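Local coordinates for protein concanavalin B (Canavalia ensiformis, PDB 6CAF) that may act as a carbohydrate-binding seed protein, built on the chitinase-like fold of glycosyl hydrolase family 18, at residues A[57-61]-A[72-76]; A[69-73]-A[126-130]; A[109-115]-A[154-159]. All blocks are in the same frame, centred on the assembly; numbering follows the deposited sequence.

All three contacts lie in one TIM barrel, contacts 1 and 2 on the same side of its centre. Contacts 1 and 2 are buried and run on from each other, sharing Glu-72 and Leu-73 of the loop that leaves strand 55-64. Contact 1 lays the loop back along its own strand through leucines and bridging waters; contact 2 presses the earlier part of the loop onto helix 120-135 with one tyrosine. Contact 3, partly buried, joins the loops after two neighbouring strands, 103-109 and 150-154, and is much more polar, with several direct hydrogen bonds. It meets contact 1 where Phe-60 packs on Pro-111 and Asp-154, whereas contacts 2 and 3 do not touch.

Contact 1 (A[57-61]-A[72-76]); sequences FISFL and ELELE
Leu-75 lays its CD2 against the peptide group joining Ser-59 to Phe-60, 3.4 Å from Ser-59 O and 3.6 Å from Phe-60 N. That peptide is cis although no proline follows, as in the hevamine-type chitinases of family 18, and it lies on 55-64, a strand of the TIM barrel. Residues 57-61 are extended. Residues 72-75, in the loop that follows the strand, are extended too but not counted as a strand; the direction from CA 72 to CA 75 lies 137° from that of CA 58 to CA 61, so the two run roughly antiparallel. The nearest CA atoms are those of Leu-61 and Leu-73 at 5.5 Å, then Phe-60 and Leu-75 at 6.7 Å.

Leu-73 (tp) brings CD1 to 3.5 Å from Phe-60 O and 4.0 Å from Leu-61 CD1; Leu-61 is also tp. Leu-75 (mt) reaches Ile-58 (mt), CD1 to CG2 3.9 Å. The leucine ends keep the two backbones apart, and water fills the space. Water 2 takes a hydrogen bond from Glu-74 N (2.9 Å) and gives one to Phe-60 O (2.7 Å); water 3 accepts from Phe-60 N (3.0 Å) and donates to Glu-74 O (2.9 Å). Glu-74 turns its carboxylate away to Ser-82. On the strand itself, Ser-59 (m) directs its OG to Phe-57 O, 2.8 Å away.

Contact 2 (A[69-73]-A[126-130]); sequences RKPEL and LAEYL
Residues 126-130 are a piece of helix 120-135, with phi near -60°, psi near -45° and a 2.8 Å hydrogen bond from Leu-130 N to Leu-126 O. Opposite it, residues 69-73 form an irregular loop: Arg-69 has helical angles (-72/-34), Lys-70 opens out (-137/85), Pro-71 takes a polyproline-like conformation (-54/140), and Glu-72 and Leu-73 stay extended. The nearest CA atoms are those of Lys-70 and Tyr-129, 7.3 Å apart. The setting is the outer layer of the TIM barrel, where the loop leaving strand 55-64 comes to rest on helix 120-135, the helix that follows strand 103-109 in the barrel order.

Tyr-129 dominates. With chi1 at 164° (t) and chi2 at 85° it points at the loop and slides its ring under Pro-71. Pro-71 CD sits 3.6 Å from the centroid of that ring and only 10° off its normal, a clean CH-pi contact. The proline ring, puckered C-gamma exo, also extends its CG to 4.0 Å from CD1 of Leu-126 (tp). Lys-70, all trans, adds its CG at 3.8 Å from Tyr-129 CE1. The phenol then reaches past the proline ring: Tyr-129 OH donates a very short hydrogen bond, 2.5 Å, to Pro-71 O. Past the hydroxyl end of the ring lies Leu-61 of strand 55-64, its CD1 4.1 Å from Tyr-129 OH.

One proline is thus held twice by one tyrosine, its ring by the aromatic face and its carbonyl by the hydroxyl, so a buried phenol hydroxyl is satisfied by backbone while its ring stays in apolar surroundings.

Contact 3 (A[109-115]-A[154-159]); sequences GGPKGTY and DIQKPV
One phenol oxygen holds three hydrogen bonds here. Tyr-115 OH donates to Gly-110 O (2.6 Å) within its own segment, 109-115, and accepts from two successive amides across the contact, Gln-156 N (3.2 Å) and Lys-157 N (2.9 Å). The ring gets there with chi1 at 54° (p) and chi2 at 90°, its CE1 3.8 Å from Pro-158 CB and 4.1 Å from Ile-155 CD1. Gly-109 and Asp-154 form a parallel beta bridge, CA to CA 5.2 Å, and Gly-110 N hydrogen-bonds to Asp-154 O (2.8 Å). Gly-109 (96/-119) has no space for a CB. Beyond the bridge, Ile-155 centres an inverse gamma turn.

These loops leave adjacent TIM-barrel strands, 103-109 and 150-154. The end of strand 150-154 and the loop after it correspond to the end of the family 18 DxxDxDxE motif; Gln-156 probably takes the place of the glutamate that is catalytic in active chitinases, and its NE2 hydrogen-bonds to Asp-154 OD1 (3.0 Å).

Further along, Val-159 N hydrogen-bonds to Tyr-115 O (3.0 Å), and Lys-157, its chain curled by chi3 and chi4 near 50°, gives NZ to Gly-113 O (2.9 Å). Water 4 links Tyr-115 N (2.9 Å) with Lys-157 O (2.8 Å).

Contact 1 (A[57-61]-A[72-76])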
loop_
_atom_site.group_PDB
_atom_site.type_symbol
_atom_site.label_atom_id
_atom_site.label_comp_id
_atom_site.label_asym_id
_atom_site.label_seq_id
_atom_site.Cartn_x
_atom_site.Cartn_y
_atom_site.Cartn_z
ATOM N N PHE A 57 4.940 3.355 -0.673
ATOM C CA PHE A 57 4.766 2.692 0.615
ATOM C C PHE A 57 6.136 2.287 1.156
ATOM O O PHE A 57 6.800 1.415 0.571
ATOM C CB PHE A 57 3.957 1.398 0.485
ATOM C CG PHE A 57 2.601 1.536 -0.130
ATOM C CD1 PHE A 57 1.615 2.309 0.449
ATOM C CD2 PHE A 57 2.291 0.821 -1.268
ATOM C CE1 PHE A 57 0.358 2.353 -0.104
ATOM C CE2 PHE A 57 1.026 0.852 -1.799
ATOM C CZ PHE A 57 0.055 1.639 -1.238
ATOM N N ILE A 58 6.584 2.898 2.255
ATOM C CA ILE A 58 7.797 2.455 2.938
ATOM C C ILE A 58 7.450 1.184 3.705
ATOM O O ILE A 58 6.564 1.198 4.584
ATOM C CB ILE A 58 8.361 3.530 3.878
ATOM C CG1 ILE A 58 8.783 4.760 3.057
ATOM C CG2 ILE A 58 9.501 2.976 4.679
ATOM C CD1 ILE A 58 9.285 5.915 3.870
ATOM N N SER A 59 8.123 0.093 3.336
ATOM C CA SER A 59 7.652 -1.249 3.643
ATOM C C SER A 59 8.739 -2.081 4.310
ATOM O O SER A 59 9.770 -2.311 3.681
ATOM C CB SER A 59 7.232 -1.900 2.331
ATOM O OG SER A 59 6.229 -1.109 1.676
ATOM N N PHE A 60 8.584 -2.543 5.545
ATOM C CA PHE A 60 7.392 -2.544 6.369
ATOM C C PHE A 60 7.757 -2.349 7.835
ATOM O O PHE A 60 8.819 -2.784 8.269
ATOM C CB PHE A 60 6.691 -3.908 6.317
ATOM C CG PHE A 60 6.138 -4.271 4.959
ATOM C CD1 PHE A 60 4.891 -3.836 4.567
ATOM C CD2 PHE A 60 6.879 -5.021 4.078
ATOM C CE1 PHE A 60 4.377 -4.161 3.342
ATOM C CE2 PHE A 60 6.366 -5.366 2.848
ATOM C CZ PHE A 60 5.123 -4.921 2.477
ATOM N N LEU A 61 6.824 -1.772 8.594
ATOM C CA LEU A 61 6.836 -1.889 10.062
ATOM C C LEU A 61 6.164 -3.227 10.362
ATOM O O LEU A 61 4.953 -3.366 10.221
ATOM C CB LEU A 61 6.097 -0.734 10.703
ATOM C CG LEU A 61 6.300 -0.633 12.206
ATOM C CD1 LEU A 61 7.628 0.024 12.530
ATOM C CD2 LEU A 61 5.156 0.109 12.851
ATOM N N GLU A 72 10.243 -0.784 16.344
ATOM C CA GLU A 72 11.406 -0.360 15.600
ATOM C C GLU A 72 11.306 -0.745 14.142
ATOM O O GLU A 72 10.819 -1.826 13.797
ATOM C CB GLU A 72 12.658 -0.953 16.208
ATOM C CG GLU A 72 13.922 -0.471 15.517
ATOM C CD GLU A 72 14.204 1.035 15.703
ATOM O OE1 GLU A 72 13.612 1.949 15.030
ATOM O OE2 GLU A 72 15.079 1.309 16.542
ATOM N N LEU A 73 11.749 0.158 13.278
ATOM C CA LEU A 73 11.699 -0.083 11.862
ATOM C C LEU A 73 12.990 -0.738 11.383
ATOM O O LEU A 73 14.092 -0.272 11.672
ATOM C CB LEU A 73 11.445 1.241 11.134
ATOM C CG LEU A 73 11.221 1.113 9.622
ATOM C CD1 LEU A 73 9.928 0.379 9.326
ATOM C CD2 LEU A 73 11.206 2.482 9.018
ATOM N N GLU A 74 12.836 -1.816 10.634
ATOM C CA GLU A 74 13.954 -2.484 9.993
ATOM C C GLU A 74 13.572 -2.717 8.538
ATOM O O GLU A 74 12.616 -3.420 8.244
ATOM C CB GLU A 74 14.210 -3.841 10.650
ATOM C CG GLU A 74 14.801 -3.773 12.043
ATOM C CD GLU A 74 16.317 -3.877 12.071
ATOM O OE1 GLU A 74 16.977 -3.803 11.023
ATOM O OE2 GLU A 74 16.834 -4.030 13.174
ATOM N N LEU A 75 14.321 -2.092 7.653
ATOM C CA LEU A 75 14.123 -2.240 6.213
ATOM C C LEU A 75 15.284 -3.093 5.709
ATOM O O LEU A 75 16.455 -2.714 5.880
ATOM C CB LEU A 75 14.107 -0.871 5.538
ATOM C CG LEU A 75 12.981 0.074 5.991
ATOM C CD1 LEU A 75 13.029 1.351 5.170
ATOM C CD2 LEU A 75 11.620 -0.596 5.891
ATOM N N GLU A 76 14.952 -4.252 5.123
ATOM C CA GLU A 76 15.918 -5.307 4.829
ATOM C C GLU A 76 17.061 -4.811 3.958
ATOM O O GLU A 76 16.851 -4.372 2.826
ATOM C CB GLU A 76 15.212 -6.479 4.159
ATOM C CG GLU A 76 16.078 -7.704 3.966
ATOM C CD GLU A 76 15.388 -8.727 3.076
ATOM O OE1 GLU A 76 14.325 -9.294 3.532
ATOM O OE2 GLU A 76 15.904 -8.916 1.904
HETATM O O HOH W 1 12.252 -4.461 4.160
HETATM O O HOH W 2 10.224 -3.161 10.574
HETATM O O HOH W 3 10.678 -4.470 6.385
#

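Contact 2 (A[69-73]-A[126-130])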
loop_
_atom_site.group_PDB
_atom_site.type_symbol
_atom_site.label_atom_id
_atom_site.label_comp_id
_atom_site.label_asym_id
_atom_site.label_seq_id
_atom_site.Cartn_x
_atom_site.Cartn_y
_atom_site.Cartn_z
ATOM N N ARG A 69 6.497 -1.710 23.072
ATOM C CA ARG A 69 6.059 -0.384 23.451
ATOM C C ARG A 69 6.439 0.651 22.381
ATOM O O ARG A 69 5.709 1.621 22.132
ATOM C CB ARG A 69 6.664 -0.039 24.827
ATOM C CG ARG A 69 6.357 1.333 25.383
ATOM C CD ARG A 69 5.092 1.276 26.194
ATOM N NE ARG A 69 4.756 2.542 26.824
ATOM C CZ ARG A 69 3.513 2.977 26.937
ATOM N NH1 ARG A 69 2.507 2.242 26.447
ATOM N NH2 ARG A 69 3.275 4.132 27.509
ATOM N N LYS A 70 7.579 0.432 21.741
ATOM C CA LYS A 70 8.105 1.365 20.751
ATOM C C LYS A 70 8.615 0.595 19.560
ATOM O O LYS A 70 9.803 0.280 19.473
ATOM C CB LYS A 70 9.240 2.205 21.316
ATOM C CG LYS A 70 9.540 3.416 20.454
ATOM C CD LYS A 70 10.620 4.317 21.046
ATOM C CE LYS A 70 10.848 5.532 20.160
ATOM N NZ LYS A 70 11.761 6.541 20.780
ATOM N N PRO A 71 7.718 0.258 18.629
ATOM C CA PRO A 71 8.150 -0.537 17.493
ATOM C C PRO A 71 9.331 0.075 16.751
ATOM O O PRO A 71 9.410 1.288 16.575
ATOM C CB PRO A 71 6.900 -0.590 16.613
ATOM C CG PRO A 71 5.776 -0.521 17.593
ATOM C CD PRO A 71 6.261 0.421 18.663
ATOM N N GLU A 72 10.243 -0.784 16.344
ATOM C CA GLU A 72 11.406 -0.360 15.600
ATOM C C GLU A 72 11.306 -0.745 14.142
ATOM O O GLU A 72 10.819 -1.826 13.797
ATOM C CB GLU A 72 12.658 -0.953 16.208
ATOM C CG GLU A 72 13.922 -0.471 15.517
ATOM C CD GLU A 72 14.204 1.035 15.703
ATOM O OE1 GLU A 72 13.612 1.949 15.030
ATOM O OE2 GLU A 72 15.079 1.309 16.542
ATOM N N LEU A 73 11.749 0.158 13.278
ATOM C CA LEU A 73 11.699 -0.083 11.862
ATOM C C LEU A 73 12.990 -0.738 11.383
ATOM O O LEU A 73 14.092 -0.272 11.672
ATOM C CB LEU A 73 11.445 1.241 11.134
ATOM C CG LEU A 73 11.221 1.113 9.622
ATOM C CD1 LEU A 73 9.928 0.379 9.326
ATOM C CD2 LEU A 73 11.206 2.482 9.018
ATOM N N LEU A 126 -0.687 1.984 19.802
ATOM C CA LEU A 126 -0.011 1.928 18.526
ATOM C C LEU A 126 -0.446 3.085 17.629
ATOM O O LEU A 126 0.385 3.675 16.929
ATOM C CB LEU A 126 -0.260 0.566 17.865
ATOM C CG LEU A 126 0.475 0.319 16.559
ATOM C CD1 LEU A 126 1.974 0.370 16.717
ATOM C CD2 LEU A 126 0.041 -0.998 15.932
ATOM N N ALA A 127 -1.742 3.391 17.607
ATOM C CA ALA A 127 -2.175 4.528 16.813
ATOM C C ALA A 127 -1.482 5.807 17.267
ATOM O O ALA A 127 -1.045 6.620 16.445
ATOM C CB ALA A 127 -3.685 4.662 16.920
ATOM N N GLU A 128 -1.384 6.003 18.573
ATOM C CA GLU A 128 -0.699 7.164 19.111
ATOM C C GLU A 128 0.771 7.165 18.735
ATOM O O GLU A 128 1.329 8.199 18.365
ATOM C CB GLU A 128 -0.862 7.237 20.634
ATOM C CG GLU A 128 -2.270 7.670 21.062
ATOM C CD GLU A 128 -2.552 9.132 20.801
ATOM O OE1 GLU A 128 -1.634 9.975 21.070
ATOM O OE2 GLU A 128 -3.678 9.501 20.415
ATOM N N TYR A 129 1.396 6.007 18.854
ATOM C CA TYR A 129 2.796 5.877 18.435
ATOM C C TYR A 129 2.983 6.279 16.971
ATOM O O TYR A 129 3.906 7.061 16.626
ATOM C CB TYR A 129 3.282 4.453 18.691
ATOM C CG TYR A 129 4.571 4.077 17.965
ATOM C CD1 TYR A 129 5.796 4.344 18.451
ATOM C CD2 TYR A 129 4.483 3.435 16.734
ATOM C CE1 TYR A 129 6.961 3.954 17.726
ATOM C CE2 TYR A 129 5.559 3.061 16.011
ATOM C CZ TYR A 129 6.800 3.291 16.482
ATOM O OH TYR A 129 7.789 2.832 15.572
ATOM N N LEU A 130 2.107 5.757 16.113
ATOM C CA LEU A 130 2.211 6.110 14.711
ATOM C C LEU A 130 2.052 7.610 14.498
ATOM O O LEU A 130 2.780 8.239 13.709
ATOM C CB LEU A 130 1.226 5.313 13.877
ATOM C CG LEU A 130 1.477 3.802 13.865
ATOM C CD1 LEU A 130 0.303 3.078 13.268
ATOM C CD2 LEU A 130 2.734 3.470 13.096
#

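Contact 3 (A[109-115]-A[154-159])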
loop_
_atom_site.group_PDB
_atom_site.type_symbol
_atom_site.label_atom_id
_atom_site.label_comp_id
_atom_site.label_asym_id
_atom_site.label_seq_id
_atom_site.Cartn_x
_atom_site.Cartn_y
_atom_site.Cartn_z
ATOM N N GLY A 109 2.898 -4.337 8.399
ATOM C CA GLY A 109 2.644 -5.746 8.138
ATOM C C GLY A 109 3.572 -6.301 7.074
ATOM O O GLY A 109 4.786 -6.297 7.241
ATOM N N GLY A 110 2.984 -6.771 5.976
ATOM C CA GLY A 110 3.731 -7.369 4.885
ATOM C C GLY A 110 3.858 -8.872 5.006
ATOM O O GLY A 110 3.224 -9.513 5.844
ATOM N N PRO A 111 4.687 -9.458 4.154
ATOM C CA PRO A 111 4.760 -10.919 4.050
ATOM C C PRO A 111 5.594 -11.604 5.116
ATOM O O PRO A 111 5.596 -12.829 5.183
ATOM C CB PRO A 111 5.398 -11.139 2.682
ATOM C CG PRO A 111 6.149 -9.893 2.418
ATOM C CD PRO A 111 5.376 -8.783 3.042
ATOM N N LYS A 112 6.286 -10.827 5.940
ATOM C CA LYS A 112 7.202 -11.358 6.949
ATOM C C LYS A 112 6.947 -10.709 8.311
ATOM O O LYS A 112 6.172 -9.842 8.442
ATOM C CB LYS A 112 8.696 -11.107 6.550
ATOM C CG LYS A 112 9.124 -11.551 5.172
ATOM C CD LYS A 112 10.622 -11.338 4.993
ATOM C CE LYS A 112 11.089 -11.861 3.643
ATOM N NZ LYS A 112 10.691 -10.946 2.537
ATOM N N GLY A 113 7.671 -11.121 9.322
ATOM C CA GLY A 113 7.587 -10.496 10.627
ATOM C C GLY A 113 6.548 -11.149 11.517
ATOM O O GLY A 113 5.892 -12.123 11.154
ATOM N N THR A 114 6.399 -10.559 12.695
ATOM C CA THR A 114 5.471 -11.004 13.707
ATOM C C THR A 114 4.742 -9.752 14.135
ATOM O O THR A 114 5.296 -8.905 14.874
ATOM C CB THR A 114 6.208 -11.591 14.916
ATOM O OG1 THR A 114 7.020 -12.688 14.494
ATOM C CG2 THR A 114 5.217 -12.035 15.975
ATOM N N TYR A 115 3.512 -9.605 13.655
ATOM C CA TYR A 115 2.786 -8.388 13.929
ATOM C C TYR A 115 1.356 -8.673 14.330
ATOM O O TYR A 115 0.685 -9.519 13.750
ATOM C CB TYR A 115 2.876 -7.418 12.749
ATOM C CG TYR A 115 2.470 -7.942 11.402
ATOM C CD1 TYR A 115 1.161 -7.847 10.958
ATOM C CD2 TYR A 115 3.405 -8.502 10.528
ATOM C CE1 TYR A 115 0.798 -8.269 9.711
ATOM C CE2 TYR A 115 3.027 -8.922 9.281
ATOM C CZ TYR A 115 1.725 -8.810 8.862
ATOM O OH TYR A 115 1.328 -9.183 7.597
ATOM N N ASP A 154 -1.071 -3.405 5.323
ATOM C CA ASP A 154 -0.785 -4.550 4.450
ATOM C C ASP A 154 -0.826 -5.820 5.307
ATOM O O ASP A 154 0.193 -6.497 5.551
ATOM C CB ASP A 154 0.543 -4.380 3.707
ATOM C CG ASP A 154 0.677 -5.272 2.513
ATOM O OD1 ASP A 154 -0.121 -6.211 2.338
ATOM O OD2 ASP A 154 1.648 -5.063 1.747
ATOM N N ILE A 155 -2.014 -6.110 5.801
ATOM C CA ILE A 155 -2.177 -7.118 6.823
ATOM C C ILE A 155 -2.440 -8.453 6.151
ATOM O O ILE A 155 -3.583 -8.852 5.926
ATOM C CB ILE A 155 -3.276 -6.719 7.819
ATOM C CG1 ILE A 155 -3.046 -5.290 8.377
ATOM C CG2 ILE A 155 -3.417 -7.743 8.931
ATOM C CD1 ILE A 155 -1.681 -5.052 8.946
ATOM N N GLN A 156 -1.358 -9.127 5.784
ATOM C CA GLN A 156 -1.469 -10.305 4.978
ATOM C C GLN A 156 -1.102 -11.579 5.702
ATOM O O GLN A 156 -1.515 -12.665 5.298
ATOM C CB GLN A 156 -0.750 -10.153 3.635
ATOM C CG GLN A 156 0.570 -9.550 3.574
ATOM C CD GLN A 156 1.227 -9.729 2.256
ATOM O OE1 GLN A 156 1.747 -10.791 1.970
ATOM N NE2 GLN A 156 1.181 -8.704 1.427
ATOM N N LYS A 157 -0.357 -11.432 6.782
ATOM C CA LYS A 157 0.152 -12.532 7.543
ATOM C C LYS A 157 0.342 -12.079 8.989
ATOM O O LYS A 157 1.442 -12.182 9.534
ATOM C CB LYS A 157 1.481 -13.018 6.922
ATOM C CG LYS A 157 1.976 -14.324 7.490
ATOM C CD LYS A 157 3.468 -14.559 7.267
ATOM C CE LYS A 157 4.366 -13.393 7.684
ATOM N NZ LYS A 157 4.115 -12.813 9.031
ATOM N N PRO A 158 -0.742 -11.585 9.627
ATOM C CA PRO A 158 -0.674 -11.228 11.019
ATOM C C PRO A 158 -0.733 -12.442 11.899
ATOM O O PRO A 158 -1.063 -13.528 11.437
ATOM C CB PRO A 158 -1.929 -10.401 11.239
ATOM C CG PRO A 158 -2.915 -11.095 10.335
ATOM C CD PRO A 158 -2.104 -11.444 9.104
ATOM N N VAL A 159 -0.453 -12.254 13.179
ATOM C CA VAL A 159 -0.664 -13.346 14.110
ATOM C C VAL A 159 -2.116 -13.787 13.966
ATOM O O VAL A 159 -2.411 -14.972 13.733
ATOM C CB VAL A 159 -0.394 -12.904 15.552
ATOM C CG1 VAL A 159 -0.762 -14.026 16.518
ATOM C CG2 VAL A 159 1.062 -12.464 15.731
HETATM O O HOH W 4 2.703 -11.842 11.968
#